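Side-chain contacts in CPXV018 protein (Cowpox virus, PDB 4PDC), which adopts an MHC class I-like fold and probably acts as a secreted viral decoy that binds the immune receptor NKG2D: residues Ile31-Gly35 / Lys36-Pro40; Pro40-Pro43 / Phe44-Gly47; Phe59-Phe62 / Phe63-Phe66; Asp133-Met136 / His137-Leu141. The protein carries 2 engineered substitutions. All coordinates share one frame; numbering follows the deposited sequence.

Overall arrangement
The four contacts are local, and all four are joined through side chains, in the order 3-1-2-4. Interaction 1 is the hairpin at one edge of the sheet. Interaction 2 continues from it, sharing P40, and I31 CD1 packs on M45 CE at 3.9 Å. Helix 51-64 carries interaction 3 and lies against the hairpin, where F33 CZ comes 3.4 Å from S60 OG. Interaction 2 also reaches interaction 4, with M45 SD 3.7 Å from L141 CD2. Interactions 1 and 4 do not touch; their nearest atoms are about 6 Å apart. Of the four, only interaction 4 meets the partner protein, probably the receptor, and it touches two partner chains through helix 131-146.

Interaction 1: residues Ile31-Gly35 / Lys36-Pro40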
loop_
_atom_site.group_PDB
_atom_site.type_symbol
_atom_site.label_atom_id
_atom_site.label_comp_id
_atom_site.label_asym_id
_atom_site.label_seq_id
_atom_site.Cartn_x
_atom_site.Cartn_y
_atom_site.Cartn_z
ATOM N N ILE E 31 20.107 -9.046 3.625
ATOM C CA ILE E 31 19.237 -9.228 4.783
ATOM C C ILE E 31 18.781 -10.681 4.850
ATOM O O ILE E 31 18.625 -11.336 3.819
ATOM C CB ILE E 31 17.997 -8.303 4.721
ATOM C CG1 ILE E 31 18.410 -6.830 4.673
ATOM C CG2 ILE E 31 17.081 -8.531 5.913
ATOM C CD1 ILE E 31 17.283 -5.909 4.247
ATOM N N THR E 32 18.571 -11.186 6.061
ATOM C CA THR E 32 17.989 -12.510 6.235
ATOM C C THR E 32 17.038 -12.507 7.426
ATOM O O THR E 32 17.181 -11.710 8.353
ATOM C CB THR E 32 19.074 -13.599 6.416
ATOM O OG1 THR E 32 18.474 -14.899 6.331
ATOM C CG2 THR E 32 19.793 -13.450 7.745
ATOM N N PHE E 33 16.073 -13.417 7.382
ATOM C CA PHE E 33 14.989 -13.487 8.355
ATOM C C PHE E 33 14.733 -14.962 8.645
ATOM O O PHE E 33 14.583 -15.747 7.713
ATOM C CB PHE E 33 13.740 -12.788 7.802
ATOM C CG PHE E 33 12.516 -12.924 8.667
ATOM C CD1 PHE E 33 12.347 -12.127 9.783
ATOM C CD2 PHE E 33 11.520 -13.835 8.344
ATOM C CE1 PHE E 33 11.216 -12.246 10.574
ATOM C CE2 PHE E 33 10.386 -13.954 9.128
ATOM C CZ PHE E 33 10.234 -13.160 10.244
ATOM N N ASP E 34 14.713 -15.340 9.923
ATOM C CA ASP E 34 14.643 -16.755 10.306
ATOM C C ASP E 34 13.268 -17.182 10.818
ATOM O O ASP E 34 13.127 -18.254 11.410
ATOM C CB ASP E 34 15.703 -17.069 11.376
ATOM C CG ASP E 34 15.500 -16.288 12.670
ATOM O OD1 ASP E 34 14.380 -15.794 12.929
ATOM O OD2 ASP E 34 16.477 -16.175 13.443
ATOM N N GLY E 35 12.264 -16.342 10.595
ATOM C CA GLY E 35 10.921 -16.613 11.070
ATOM C C GLY E 35 10.589 -15.787 12.294
ATOM O O GLY E 35 9.422 -15.490 12.553
ATOM N N LYS E 36 11.621 -15.408 13.042
ATOM C CA LYS E 36 11.461 -14.616 14.258
ATOM C C LYS E 36 12.194 -13.285 14.142
ATOM O O LYS E 36 11.588 -12.221 14.251
ATOM C CB LYS E 36 11.982 -15.392 15.471
ATOM C CG LYS E 36 11.946 -14.614 16.783
ATOM C CD LYS E 36 12.593 -15.399 17.913
ATOM C CE LYS E 36 12.626 -14.588 19.200
ATOM N NZ LYS E 36 13.447 -15.242 20.260
ATOM N N ASP E 37 13.503 -13.359 13.926
ATOM C CA ASP E 37 14.348 -12.174 13.902
ATOM C C ASP E 37 14.858 -11.866 12.503
ATOM O O ASP E 37 15.038 -12.762 11.678
ATOM C CB ASP E 37 15.531 -12.351 14.854
ATOM C CG ASP E 37 15.095 -12.498 16.301
ATOM O OD1 ASP E 37 14.736 -11.474 16.921
ATOM O OD2 ASP E 37 15.114 -13.635 16.817
ATOM N N ILE E 38 15.076 -10.582 12.246
ATOM C CA ILE E 38 15.672 -10.130 11.000
ATOM C C ILE E 38 17.068 -9.627 11.321
ATOM O O ILE E 38 17.326 -9.178 12.436
ATOM C CB ILE E 38 14.829 -9.021 10.336
ATOM C CG1 ILE E 38 15.249 -8.821 8.880
ATOM C CG2 ILE E 38 14.933 -7.717 11.120
ATOM C CD1 ILE E 38 14.201 -8.108 8.052
ATOM N N ARG E 39 17.974 -9.703 10.355
ATOM C CA ARG E 39 19.332 -9.234 10.592
ATOM C C ARG E 39 20.052 -8.847 9.306
ATOM O O ARG E 39 19.820 -9.442 8.252
ATOM C CB ARG E 39 20.137 -10.303 11.333
ATOM C CG ARG E 39 20.412 -11.556 10.534
ATOM C CD ARG E 39 21.150 -12.592 11.372
ATOM N NE ARG E 39 21.590 -13.730 10.566
ATOM C CZ ARG E 39 22.771 -13.817 9.959
ATOM N NH1 ARG E 39 23.660 -12.833 10.058
ATOM N NH2 ARG E 39 23.067 -14.895 9.248
ATOM N N PRO E 40 20.935 -7.842 9.390
ATOM C CA PRO E 40 21.752 -7.494 8.227
ATOM C C PRO E 40 22.833 -8.543 7.981
ATOM O O PRO E 40 23.303 -9.160 8.936
ATOM C CB PRO E 40 22.358 -6.142 8.617
ATOM C CG PRO E 40 22.423 -6.181 10.103
ATOM C CD PRO E 40 21.233 -6.983 10.553
HETATM O O HOH W 1 16.513 -15.492 15.845
#
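T32 and R39 face each other as an antiparallel hydrogen-bonded pair, with T32 N to R39 O at 3.1 Å and R39 N to T32 O at 2.9 Å. Their side chains run side by side. T32 CG2 lies over one face of the R39 guanidinium, 3.4 Å from R39 NE. The non-hydrogen-bonded pairs put I31, F33 and I38 on the other face. There I31 CG2 presses on I38 CG1 at 3.5 Å, a tight contact of a methyl on a methylene. F33 CG is anti to the backbone N (chi1 174°), which lays the ring beneath the turn, with CD1 3.4 Å from D37 O. The turn is held by D34. Its OD1 accepts from K36 N, making an Asx turn, and also from D37 N, each at 2.8 Å. D34 N returns a bond to D37 O at 3.1 Å, closing the beta hairpin. Further out, strand 16-25 pairs with I31 and F33, and Y55 of helix 51-64 packs on I31 and I38. The D34 and D37 carboxylates lie close, and one water donates to both. Two backbone N-H groups on D34 OD1 would favour its charged form, and the water probably eases the repulsion between the two acids.

Interaction 2: residues Pro40-Pro43 / Phe44-Gly47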
loop_
_atom_site.group_PDB
_atom_site.type_symbol
_atom_site.label_atom_id
_atom_site.label_comp_id
_atom_site.label_asym_id
_atom_site.label_seq_id
_atom_site.Cartn_x
_atom_site.Cartn_y
_atom_site.Cartn_z
ATOM N N PRO E 40 20.935 -7.842 9.390
ATOM C CA PRO E 40 21.752 -7.494 8.227
ATOM C C PRO E 40 22.833 -8.543 7.981
ATOM O O PRO E 40 23.303 -9.160 8.936
ATOM C CB PRO E 40 22.358 -6.142 8.617
ATOM C CG PRO E 40 22.423 -6.181 10.103
ATOM C CD PRO E 40 21.233 -6.983 10.553
ATOM N N THR E 41 23.201 -8.751 6.719
ATOM C CA THR E 41 24.247 -9.709 6.361
ATOM C C THR E 41 25.288 -9.043 5.470
ATOM O O THR E 41 26.049 -9.709 4.771
ATOM C CB THR E 41 23.670 -10.946 5.637
ATOM O OG1 THR E 41 23.064 -10.549 4.401
ATOM C CG2 THR E 41 22.629 -11.643 6.507
ATOM N N ILE E 42 25.306 -7.717 5.506
ATOM C CA ILE E 42 26.265 -6.926 4.756
ATOM C C ILE E 42 26.554 -5.682 5.600
ATOM O O ILE E 42 25.651 -5.170 6.262
ATOM C CB ILE E 42 25.721 -6.552 3.354
ATOM C CG1 ILE E 42 26.834 -6.034 2.444
ATOM C CG2 ILE E 42 24.596 -5.534 3.461
ATOM C CD1 ILE E 42 27.835 -7.094 2.040
ATOM N N PRO E 43 27.814 -5.208 5.612
ATOM C CA PRO E 43 28.138 -4.073 6.488
ATOM C C PRO E 43 27.259 -2.831 6.312
ATOM O O PRO E 43 26.923 -2.196 7.313
ATOM C CB PRO E 43 29.587 -3.757 6.108
ATOM C CG PRO E 43 30.149 -5.071 5.703
ATOM C CD PRO E 43 29.028 -5.801 5.017
ATOM N N PHE E 44 26.883 -2.483 5.085
ATOM C CA PHE E 44 26.174 -1.224 4.869
ATOM C C PHE E 44 24.737 -1.269 5.390
ATOM O O PHE E 44 24.061 -0.244 5.424
ATOM C CB PHE E 44 26.205 -0.825 3.379
ATOM C CG PHE E 44 25.253 -1.593 2.496
ATOM C CD1 PHE E 44 23.910 -1.255 2.431
ATOM C CD2 PHE E 44 25.715 -2.614 1.686
ATOM C CE1 PHE E 44 23.043 -1.946 1.608
ATOM C CE2 PHE E 44 24.850 -3.309 0.856
ATOM C CZ PHE E 44 23.511 -2.972 0.818
ATOM N N MET E 45 24.282 -2.442 5.826
ATOM C CA MET E 45 22.941 -2.582 6.396
ATOM C C MET E 45 22.943 -2.520 7.924
ATOM O O MET E 45 21.889 -2.442 8.551
ATOM C CB MET E 45 22.303 -3.896 5.937
ATOM C CG MET E 45 21.829 -3.885 4.487
ATOM S SD MET E 45 20.691 -2.537 4.103
ATOM C CE MET E 45 19.421 -2.772 5.336
ATOM N N ILE E 46 24.125 -2.557 8.526
ATOM C CA ILE E 46 24.224 -2.479 9.978
ATOM C C ILE E 46 23.746 -1.120 10.471
ATOM O O ILE E 46 24.170 -0.082 9.968
ATOM C CB ILE E 46 25.665 -2.747 10.451
ATOM C CG1 ILE E 46 25.985 -4.234 10.258
ATOM C CG2 ILE E 46 25.843 -2.353 11.923
ATOM C CD1 ILE E 46 27.420 -4.621 10.543
ATOM N N GLY E 47 22.846 -1.141 11.450
ATOM C CA GLY E 47 22.321 0.078 12.036
ATOM C C GLY E 47 21.134 0.659 11.286
ATOM O O GLY E 47 20.569 1.670 11.703
#
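P40 sits on M45 where the chain leaves strand 38-40 and coils into a short 3-10 turn ahead of helix 51-64. P40 CB meets M45 CB at 3.5 Å, which is tight for two carbons. The ring's CG lies 4.1 Å from I46 CG1, and the two side chains cross at about a right angle.

T41 turns away from this turn. It is tied to strand 29-33 by a backbone bond with I30, and its CG2 faces T32 there.

I42 comes next and does most of the side-chain work. CG1 is anti to the backbone N (chi1 -166°), which leaves CG2 directed at the turn. That methyl lies over one face of the F44 ring, 3.7 Å from the centroid and 24° off the normal, a CH-pi contact. It also touches M45 CG at 3.4 Å, so it is wedged between a ring and a thioether chain. The backbone O of I42 accepts from M45 N at 3.1 Å.

P43 repeats the pattern one residue on, and these two i to i+3 bonds make the 3-10 turn. The proline nitrogen has no hydrogen to give, but its carbonyl still serves as acceptor.

From the turn, F44 packs on K144 and M145, and M45 on L141, all of helix 131-146. M45 also reaches I31. The second turn bond runs from I46 N to P43 O, 3.1 Å long, with the donor 58° above the carbonyl plane.

Interaction 3: residues Phe59-Phe62 / Phe63-Phe66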
loop_
_atom_site.group_PDB
_atom_site.type_symbol
_atom_site.label_atom_id
_atom_site.label_comp_id
_atom_site.label_asym_id
_atom_site.label_seq_id
_atom_site.Cartn_x
_atom_site.Cartn_y
_atom_site.Cartn_z
ATOM N N PHE E 59 7.561 -9.540 6.433
ATOM C CA PHE E 59 7.932 -10.948 6.359
ATOM C C PHE E 59 7.124 -11.780 7.355
ATOM O O PHE E 59 6.593 -12.833 7.001
ATOM C CB PHE E 59 9.436 -11.128 6.601
ATOM C CG PHE E 59 10.310 -10.517 5.530
ATOM C CD1 PHE E 59 9.757 -9.966 4.380
ATOM C CD2 PHE E 59 11.689 -10.492 5.678
ATOM C CE1 PHE E 59 10.562 -9.402 3.401
ATOM C CE2 PHE E 59 12.501 -9.926 4.698
ATOM C CZ PHE E 59 11.935 -9.383 3.562
ATOM N N SER E 60 7.020 -11.313 8.595
ATOM C CA SER E 60 6.261 -12.040 9.613
ATOM C C SER E 60 4.806 -12.212 9.182
ATOM O O SER E 60 4.242 -13.305 9.284
ATOM C CB SER E 60 6.327 -11.317 10.961
ATOM O OG SER E 60 7.658 -11.250 11.436
ATOM N N GLU E 61 4.211 -11.133 8.683
ATOM C CA GLU E 61 2.829 -11.165 8.220
ATOM C C GLU E 61 2.658 -12.078 7.003
ATOM O O GLU E 61 1.634 -12.744 6.867
ATOM C CB GLU E 61 2.348 -9.751 7.886
ATOM C CG GLU E 61 2.259 -8.820 9.090
ATOM C CD GLU E 61 1.110 -9.158 10.025
ATOM O OE1 GLU E 61 0.288 -10.035 9.680
ATOM O OE2 GLU E 61 1.027 -8.540 11.110
ATOM N N PHE E 62 3.656 -12.108 6.123
ATOM C CA PHE E 62 3.616 -12.982 4.949
ATOM C C PHE E 62 3.336 -14.424 5.352
ATOM O O PHE E 62 2.524 -15.110 4.728
ATOM C CB PHE E 62 4.934 -12.908 4.167
ATOM C CG PHE E 62 5.000 -13.853 2.994
ATOM C CD1 PHE E 62 4.588 -13.448 1.737
ATOM C CD2 PHE E 62 5.482 -15.146 3.149
ATOM C CE1 PHE E 62 4.648 -14.319 0.654
ATOM C CE2 PHE E 62 5.549 -16.016 2.073
ATOM C CZ PHE E 62 5.128 -15.602 0.828
ATOM N N PHE E 63 4.007 -14.881 6.404
ATOM C CA PHE E 63 3.847 -16.255 6.860
ATOM C C PHE E 63 2.603 -16.443 7.725
ATOM O O PHE E 63 1.906 -17.447 7.605
ATOM C CB PHE E 63 5.087 -16.701 7.632
ATOM C CG PHE E 63 6.304 -16.867 6.768
ATOM C CD1 PHE E 63 6.409 -17.940 5.900
ATOM C CD2 PHE E 63 7.339 -15.949 6.822
ATOM C CE1 PHE E 63 7.527 -18.098 5.102
ATOM C CE2 PHE E 63 8.459 -16.101 6.028
ATOM C CZ PHE E 63 8.552 -17.177 5.165
ATOM N N SER E 64 2.315 -15.475 8.589
ATOM C CA SER E 64 1.216 -15.623 9.537
ATOM C C SER E 64 -0.140 -15.476 8.846
ATOM O O SER E 64 -1.158 -15.901 9.381
ATOM C CB SER E 64 1.346 -14.608 10.676
ATOM O OG SER E 64 1.178 -13.284 10.211
ATOM N N LEU E 65 -0.143 -14.881 7.656
ATOM C CA LEU E 65 -1.360 -14.751 6.856
ATOM C C LEU E 65 -1.611 -15.986 5.987
ATOM O O LEU E 65 -2.699 -16.150 5.432
ATOM C CB LEU E 65 -1.282 -13.513 5.960
ATOM C CG LEU E 65 -1.383 -12.149 6.644
ATOM C CD1 LEU E 65 -0.992 -11.046 5.670
ATOM C CD2 LEU E 65 -2.785 -11.919 7.176
ATOM N N PHE E 66 -0.606 -16.847 5.855
ATOM C CA PHE E 66 -0.758 -18.056 5.051
ATOM C C PHE E 66 -1.513 -19.108 5.849
ATOM O O PHE E 66 -1.046 -19.562 6.892
ATOM C CB PHE E 66 0.603 -18.596 4.607
ATOM C CG PHE E 66 0.514 -19.825 3.740
ATOM C CD1 PHE E 66 -0.249 -19.820 2.582
ATOM C CD2 PHE E 66 1.197 -20.979 4.078
ATOM C CE1 PHE E 66 -0.330 -20.950 1.781
ATOM C CE2 PHE E 66 1.121 -22.110 3.283
ATOM C CZ PHE E 66 0.357 -22.096 2.138
#
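F63 lays the face of its ring over the edge of F62. F62 CD2 stands 3.9 Å from the plane and above the ring centre. The planes meet at 85° with centroids 5.2 Å apart, a T-shaped pair between sequence neighbours. The two first torsions differ. F62 CG is anti to the backbone N (chi1 176°), whereas F63 CG is anti to its carbonyl carbon (chi1 -69°). F63 CD2 also comes 3.2 Å from F59 O, at an oblique approach.

F59 to F63 belong to the C-terminal part of helix 51-64, which rests on the antiparallel sheet as in MHC class I-like platforms. F63 packs on L10 and V21 of that sheet. F62 stacks with F8 and has R124 of helix 113-126 as a cation-pi partner.

The backbone bonds vary in strength. F63 N is shared by weak bonds to F59 O and S60 O. S60 O also takes S64 N at 3.0 Å, in the carbonyl plane. E61 O accepts L65 N at 2.9 Å, and L65 bends its side chain back over the same oxygen, with CG at 3.1 Å from E61 O. On the outer side, E61 brings its OE1 to 4.1 Å from L65 CG.

Interaction 4: residues Asp133-Met136 / His137-Leu141; sequences DCIM and HLRSL
S140 grips M136 O with two hydrogen bonds. S140 N lies 3.0 Å and S140 OG 2.8 Å from this oxygen, and they reach it from opposite faces of the carbonyl plane. With OG anti to its own carbonyl carbon (chi1 -55°), the hydroxyl turns back along the helix. The other backbone bonds are the i to i+4 set of an alpha helix, such as H137 N to D133 O and L138 N to C134 O, each 2.8 Å.

Side chains add a few contacts. M136 and R139 lie side by side, pointing the same way, with M136 SD 4.0 Å from R139 NH1. The H137 ring leans over the preceding turn, and its CD2 comes 3.1 Å from D133 O. Its ND1 is hydrogen-bonded to Y55 OH, which helps fix the ring's rotation.

The charged end of D133 serves contacts between chains. D133 OD1 is hydrogen-bonded to an aromatic residue of one partner chain. D133 OD2 pairs in a salt bridge with a basic residue of a second partner chain, so the carboxylate bridges the two.

C134 ties the helix to strand 75-87 through its disulfide with C84. L138 and L141 pack on L4 of strand 2-13, while S140 and L141 meet F51 of helix 51-64.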
loop_
_atom_site.group_PDB
_atom_site.type_symbol
_atom_site.label_atom_id
_atom_site.label_comp_id
_atom_site.label_asym_id
_atom_site.label_seq_id
_atom_site.Cartn_x
_atom_site.Cartn_y
_atom_site.Cartn_z
ATOM N N ASP E 133 7.116 0.185 -4.707
ATOM C CA ASP E 133 7.863 0.210 -3.453
ATOM C C ASP E 133 9.194 -0.528 -3.589
ATOM O O ASP E 133 10.230 -0.042 -3.139
ATOM C CB ASP E 133 7.046 -0.413 -2.314
ATOM C CG ASP E 133 5.752 0.331 -2.042
ATOM O OD1 ASP E 133 5.701 1.558 -2.276
ATOM O OD2 ASP E 133 4.782 -0.317 -1.582
ATOM N N CYS E 134 9.159 -1.703 -4.209
ATOM C CA CYS E 134 10.357 -2.519 -4.369
ATOM C C CYS E 134 11.424 -1.771 -5.161
ATOM O O CYS E 134 12.608 -1.830 -4.831
ATOM C CB CYS E 134 10.014 -3.843 -5.058
ATOM S SG CYS E 134 11.430 -4.936 -5.338
ATOM N N ILE E 135 10.998 -1.053 -6.195
ATOM C CA ILE E 135 11.918 -0.280 -7.023
ATOM C C ILE E 135 12.511 0.882 -6.227
ATOM O O ILE E 135 13.699 1.181 -6.335
ATOM C CB ILE E 135 11.214 0.270 -8.288
ATOM C CG1 ILE E 135 10.748 -0.879 -9.192
ATOM C CG2 ILE E 135 12.130 1.230 -9.056
ATOM C CD1 ILE E 135 11.868 -1.641 -9.879
ATOM N N MET E 136 11.678 1.549 -5.435
ATOM C CA MET E 136 12.146 2.684 -4.651
ATOM C C MET E 136 13.069 2.219 -3.524
ATOM O O MET E 136 14.053 2.892 -3.207
ATOM C CB MET E 136 10.961 3.478 -4.099
ATOM C CG MET E 136 10.146 4.162 -5.188
ATOM S SD MET E 136 11.087 5.412 -6.084
ATOM C CE MET E 136 11.082 6.742 -4.886
ATOM N N HIS E 137 12.760 1.071 -2.926
ATOM C CA HIS E 137 13.662 0.473 -1.943
ATOM C C HIS E 137 14.986 0.100 -2.601
ATOM O O HIS E 137 16.059 0.347 -2.048
ATOM C CB HIS E 137 13.045 -0.768 -1.296
ATOM C CG HIS E 137 11.961 -0.465 -0.310
ATOM N ND1 HIS E 137 11.702 -1.272 0.778
ATOM C CD2 HIS E 137 11.067 0.549 -0.247
ATOM C CE1 HIS E 137 10.696 -0.766 1.468
ATOM N NE2 HIS E 137 10.292 0.339 0.867
ATOM N N LEU E 138 14.898 -0.501 -3.783
ATOM C CA LEU E 138 16.078 -0.906 -4.540
ATOM C C LEU E 138 17.012 0.280 -4.775
ATOM O O LEU E 138 18.206 0.202 -4.508
ATOM C CB LEU E 138 15.663 -1.534 -5.873
ATOM C CG LEU E 138 16.757 -1.755 -6.922
ATOM C CD1 LEU E 138 17.900 -2.596 -6.367
ATOM C CD2 LEU E 138 16.170 -2.408 -8.166
ATOM N N ARG E 139 16.458 1.382 -5.260
ATOM C CA ARG E 139 17.254 2.568 -5.535
ATOM C C ARG E 139 17.849 3.145 -4.246
ATOM O O ARG E 139 18.997 3.589 -4.223
ATOM C CB ARG E 139 16.398 3.610 -6.258
ATOM C CG ARG E 139 16.009 3.183 -7.668
ATOM C CD ARG E 139 15.063 4.177 -8.321
ATOM N NE ARG E 139 15.700 5.467 -8.552
ATOM C CZ ARG E 139 15.041 6.592 -8.802
ATOM N NH1 ARG E 139 13.715 6.593 -8.852
ATOM N NH2 ARG E 139 15.709 7.722 -8.996
ATOM N N SER E 140 17.077 3.116 -3.166
ATOM C CA SER E 140 17.566 3.612 -1.885
ATOM C C SER E 140 18.674 2.709 -1.339
ATOM O O SER E 140 19.625 3.186 -0.715
ATOM C CB SER E 140 16.420 3.713 -0.876
ATOM O OG SER E 140 15.365 4.514 -1.384
ATOM N N LEU E 141 18.557 1.406 -1.575
ATOM C CA LEU E 141 19.550 0.456 -1.074
ATOM C C LEU E 141 20.828 0.507 -1.904
ATOM O O LEU E 141 21.926 0.337 -1.374
ATOM C CB LEU E 141 18.981 -0.963 -1.063
ATOM C CG LEU E 141 17.902 -1.237 -0.012
ATOM C CD1 LEU E 141 17.210 -2.559 -0.300
ATOM C CD2 LEU E 141 18.480 -1.228 1.400
#